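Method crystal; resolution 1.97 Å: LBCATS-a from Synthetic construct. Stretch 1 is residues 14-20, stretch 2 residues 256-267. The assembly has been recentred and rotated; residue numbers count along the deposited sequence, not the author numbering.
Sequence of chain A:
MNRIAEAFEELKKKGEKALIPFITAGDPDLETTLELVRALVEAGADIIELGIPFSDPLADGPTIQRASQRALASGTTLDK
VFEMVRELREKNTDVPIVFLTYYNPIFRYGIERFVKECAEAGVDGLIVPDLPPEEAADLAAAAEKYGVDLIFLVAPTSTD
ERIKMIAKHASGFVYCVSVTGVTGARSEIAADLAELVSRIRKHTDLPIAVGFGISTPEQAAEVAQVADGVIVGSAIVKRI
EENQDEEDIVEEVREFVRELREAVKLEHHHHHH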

# COMPACT_ATOMS: atom_id res chain seq x y z
N LYS A 14 57.22 -31.04 -27.81
CA LYS A 14 57.35 -30.25 -29.03
C LYS A 14 57.67 -28.79 -28.76
O LYS A 14 57.87 -28.03 -29.72
CB LYS A 14 56.06 -30.34 -29.85
CG LYS A 14 55.74 -31.74 -30.35
CD LYS A 14 54.32 -31.87 -30.89
CE LYS A 14 53.97 -33.35 -31.06
NZ LYS A 14 52.92 -33.58 -32.07
N GLY A 15 57.72 -28.36 -27.50
CA GLY A 15 57.90 -26.95 -27.20
C GLY A 15 56.72 -26.07 -27.58
O GLY A 15 56.91 -24.93 -28.01
N GLU A 16 55.50 -26.57 -27.40
CA GLU A 16 54.29 -25.88 -27.86
C GLU A 16 53.31 -25.65 -26.71
O GLU A 16 53.44 -26.19 -25.62
CB GLU A 16 53.61 -26.68 -28.98
CG GLU A 16 54.46 -26.77 -30.23
CD GLU A 16 53.97 -27.81 -31.20
OE1 GLU A 16 52.89 -28.40 -30.95
OE2 GLU A 16 54.66 -28.05 -32.21
N LYS A 17 52.30 -24.81 -26.99
CA LYS A 17 51.31 -24.39 -26.02
C LYS A 17 49.93 -24.86 -26.45
O LYS A 17 49.61 -24.87 -27.65
CB LYS A 17 51.30 -22.85 -25.88
CG LYS A 17 52.61 -22.25 -25.49
CD LYS A 17 53.04 -22.74 -24.13
CE LYS A 17 54.28 -22.01 -23.64
NZ LYS A 17 54.65 -22.48 -22.29
N ALA A 18 49.12 -25.28 -25.48
CA ALA A 18 47.79 -25.79 -25.77
C ALA A 18 46.83 -24.65 -26.08
O ALA A 18 46.71 -23.70 -25.30
CB ALA A 18 47.24 -26.62 -24.61
N LEU A 19 46.16 -24.75 -27.23
CA LEU A 19 45.02 -23.90 -27.56
C LEU A 19 43.75 -24.68 -27.26
O LEU A 19 43.55 -25.79 -27.78
CB LEU A 19 45.05 -23.49 -29.03
CG LEU A 19 43.75 -22.87 -29.56
CD1 LEU A 19 43.50 -21.55 -28.86
CD2 LEU A 19 43.85 -22.67 -31.07
N ILE A 20 42.89 -24.12 -26.42
CA ILE A 20 41.73 -24.85 -25.92
C ILE A 20 40.49 -24.04 -26.26
O ILE A 20 40.11 -23.16 -25.48
CB ILE A 20 41.84 -25.09 -24.41
CG1 ILE A 20 43.17 -25.79 -24.06
CG2 ILE A 20 40.62 -25.84 -23.90
CD1 ILE A 20 43.62 -25.58 -22.62
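Stretch 2, residues 256-267: FVRELREAVKLE

Stretch 1 leaves a helix at Gly15, whose positive phi (69°) belongs to a Schellman motif, runs extended through Glu16 and Lys17, and becomes a strand at Ala18 that continues beyond Ile20. Stretch 2 is the last part of a helix, residues 256-263, followed by an extended tail that begins at Val264, the first residue to leave helical phi/psi. The helix runs nearly antiparallel to the strand: their axes cross at 154° and approach to 9.0 Å. Beyond the helix the tail passes alongside the loop of stretch 1, and the closest CA pair is Lys17 CA and Lys265 CA, 5.4 Å apart. The tail is linked to the loop through two waters rather than by direct backbone hydrogen bonds. Water 1 donates to Gly15 O (2.6 Å) and accepts from Leu266 N (2.8 Å); water 2 accepts from Lys17 N (2.9 Å) and donates to Val264 O (3.0 Å).

The direct polar contact comes from Arg261. Its CA-to-CB bond points sideways, but the chain (t, p, m, with chi4 at 179°) brings the guanidinium to stretch 1, where Arg261 NH2 donates to Lys17 O at 2.8 Å with an N-H...O angle of 164°. Arg261 NH2 also donates to Val264 O at 2.8 Å, so one group ties the loop carbonyl to the first residue past the helix. Lys17 O lies at the edge of the guanidinium, near its plane. Leu19 covers one face, with Leu19 CB 3.8 Å from Arg261 NH1.

Leu19 points toward the helix and has the largest area covered by the other stretch. In its t, p rotamer, Leu19 CD2 packs 4.0 Å from Val257 CG1 and Leu19 CD1 4.1 Å from Val264 CG2; both methyls lie against Leu260, Leu19 CD1 being 4.2 Å from Leu260 CB. Val264 CG1 also lies 3.7 Å from Lys17 CB and 3.8 Å from Ala18 O. Ala18 itself points away, in keeping with the alternation of an extended chain.

Lys17 also points toward stretch 2 and lays its aliphatic portion along the tail: Lys17 CG is 4.2 Å from Lys265 CA, and Lys17 CE is 3.4 Å from Leu266 CD2. Leu266 starts sideways, but its end comes nearer, placing Leu266 CD1 3.9 Å from Gly15 O. Lys265 instead points away and turns back to its own helix, where Lys265 NZ donates to Glu262 O at 2.7 Å. Together the two stretches bury 450 Å².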

# COMPACT_ATOMS: atom_id res chain seq x y z
N PHE A 256 39.08 -17.69 -37.60
CA PHE A 256 39.47 -17.06 -36.34
C PHE A 256 40.39 -17.96 -35.55
O PHE A 256 41.42 -17.51 -35.02
CB PHE A 256 38.22 -16.71 -35.52
CG PHE A 256 38.54 -16.01 -34.21
CD1 PHE A 256 38.13 -16.56 -33.00
CD2 PHE A 256 39.24 -14.82 -34.20
CE1 PHE A 256 38.43 -15.93 -31.80
CE2 PHE A 256 39.53 -14.18 -33.00
CZ PHE A 256 39.13 -14.74 -31.80
N VAL A 257 40.06 -19.25 -35.47
CA VAL A 257 40.85 -20.16 -34.65
C VAL A 257 42.19 -20.45 -35.29
O VAL A 257 43.15 -20.80 -34.60
CB VAL A 257 40.03 -21.43 -34.38
CG1 VAL A 257 40.91 -22.52 -33.76
CG2 VAL A 257 38.87 -21.09 -33.45
N ARG A 258 42.31 -20.30 -36.61
CA ARG A 258 43.63 -20.42 -37.21
C ARG A 258 44.52 -19.24 -36.81
O ARG A 258 45.72 -19.41 -36.57
CB ARG A 258 43.50 -20.54 -38.73
N GLU A 259 43.94 -18.04 -36.73
CA GLU A 259 44.68 -16.90 -36.19
C GLU A 259 45.12 -17.18 -34.76
O GLU A 259 46.26 -16.91 -34.38
CB GLU A 259 43.82 -15.64 -36.22
CG GLU A 259 43.30 -15.23 -37.58
CD GLU A 259 42.32 -14.07 -37.46
OE1 GLU A 259 41.30 -14.07 -38.18
OE2 GLU A 259 42.57 -13.16 -36.64
N LEU A 260 44.20 -17.71 -33.95
CA LEU A 260 44.54 -18.02 -32.57
C LEU A 260 45.65 -19.06 -32.51
O LEU A 260 46.53 -18.99 -31.64
CB LEU A 260 43.31 -18.52 -31.81
CG LEU A 260 42.05 -17.65 -31.73
CD1 LEU A 260 40.91 -18.42 -31.05
CD2 LEU A 260 42.35 -16.34 -31.02
N ARG A 261 45.62 -20.03 -33.42
CA ARG A 261 46.62 -21.09 -33.40
C ARG A 261 48.00 -20.55 -33.74
O ARG A 261 49.01 -20.91 -33.11
CB ARG A 261 46.21 -22.21 -34.37
CG ARG A 261 47.23 -23.34 -34.58
CD ARG A 261 47.27 -24.31 -33.39
NE ARG A 261 48.03 -23.78 -32.25
CZ ARG A 261 48.19 -24.41 -31.10
NH1 ARG A 261 47.65 -25.61 -30.91
NH2 ARG A 261 48.88 -23.84 -30.12
N GLU A 262 48.09 -19.68 -34.75
CA GLU A 262 49.37 -19.05 -35.06
C GLU A 262 49.85 -18.19 -33.90
O GLU A 262 51.06 -18.01 -33.72
CB GLU A 262 49.26 -18.20 -36.34
N ALA A 263 48.92 -17.67 -33.09
CA ALA A 263 49.28 -16.83 -31.96
C ALA A 263 49.67 -17.62 -30.72
O ALA A 263 50.57 -17.20 -29.99
CB ALA A 263 48.12 -15.88 -31.62
N VAL A 264 49.04 -18.76 -30.47
CA VAL A 264 49.31 -19.50 -29.24
C VAL A 264 50.55 -20.37 -29.43
O VAL A 264 50.47 -21.51 -29.91
CB VAL A 264 48.10 -20.34 -28.80
CG1 VAL A 264 48.48 -21.28 -27.66
CG2 VAL A 264 46.96 -19.41 -28.38
N LYS A 265 51.70 -19.83 -29.05
CA LYS A 265 53.00 -20.44 -29.26
C LYS A 265 54.03 -19.55 -28.58
O LYS A 265 53.76 -18.37 -28.32
CB LYS A 265 53.31 -20.60 -30.76
CG LYS A 265 53.62 -19.28 -31.47
CD LYS A 265 54.18 -19.50 -32.88
CE LYS A 265 54.65 -18.18 -33.50
NZ LYS A 265 53.60 -17.12 -33.35
N LEU A 266 55.20 -20.08 -28.30
CA LEU A 266 56.24 -19.27 -27.69
C LEU A 266 56.70 -18.25 -28.69
O LEU A 266 56.84 -18.55 -29.85
CB LEU A 266 57.41 -20.12 -27.27
CG LEU A 266 57.14 -20.97 -26.05
CD1 LEU A 266 58.26 -21.95 -25.84
CD2 LEU A 266 56.88 -20.13 -24.81
N GLU A 267 56.90 -17.03 -28.23
CA GLU A 267 57.22 -15.94 -29.13
C GLU A 267 58.61 -16.11 -29.72
O GLU A 267 59.51 -16.68 -29.10
CB GLU A 267 57.12 -14.59 -28.41
O HOH W 1 55.80 -22.73 -28.87
O HOH W 2 52.33 -23.83 -29.67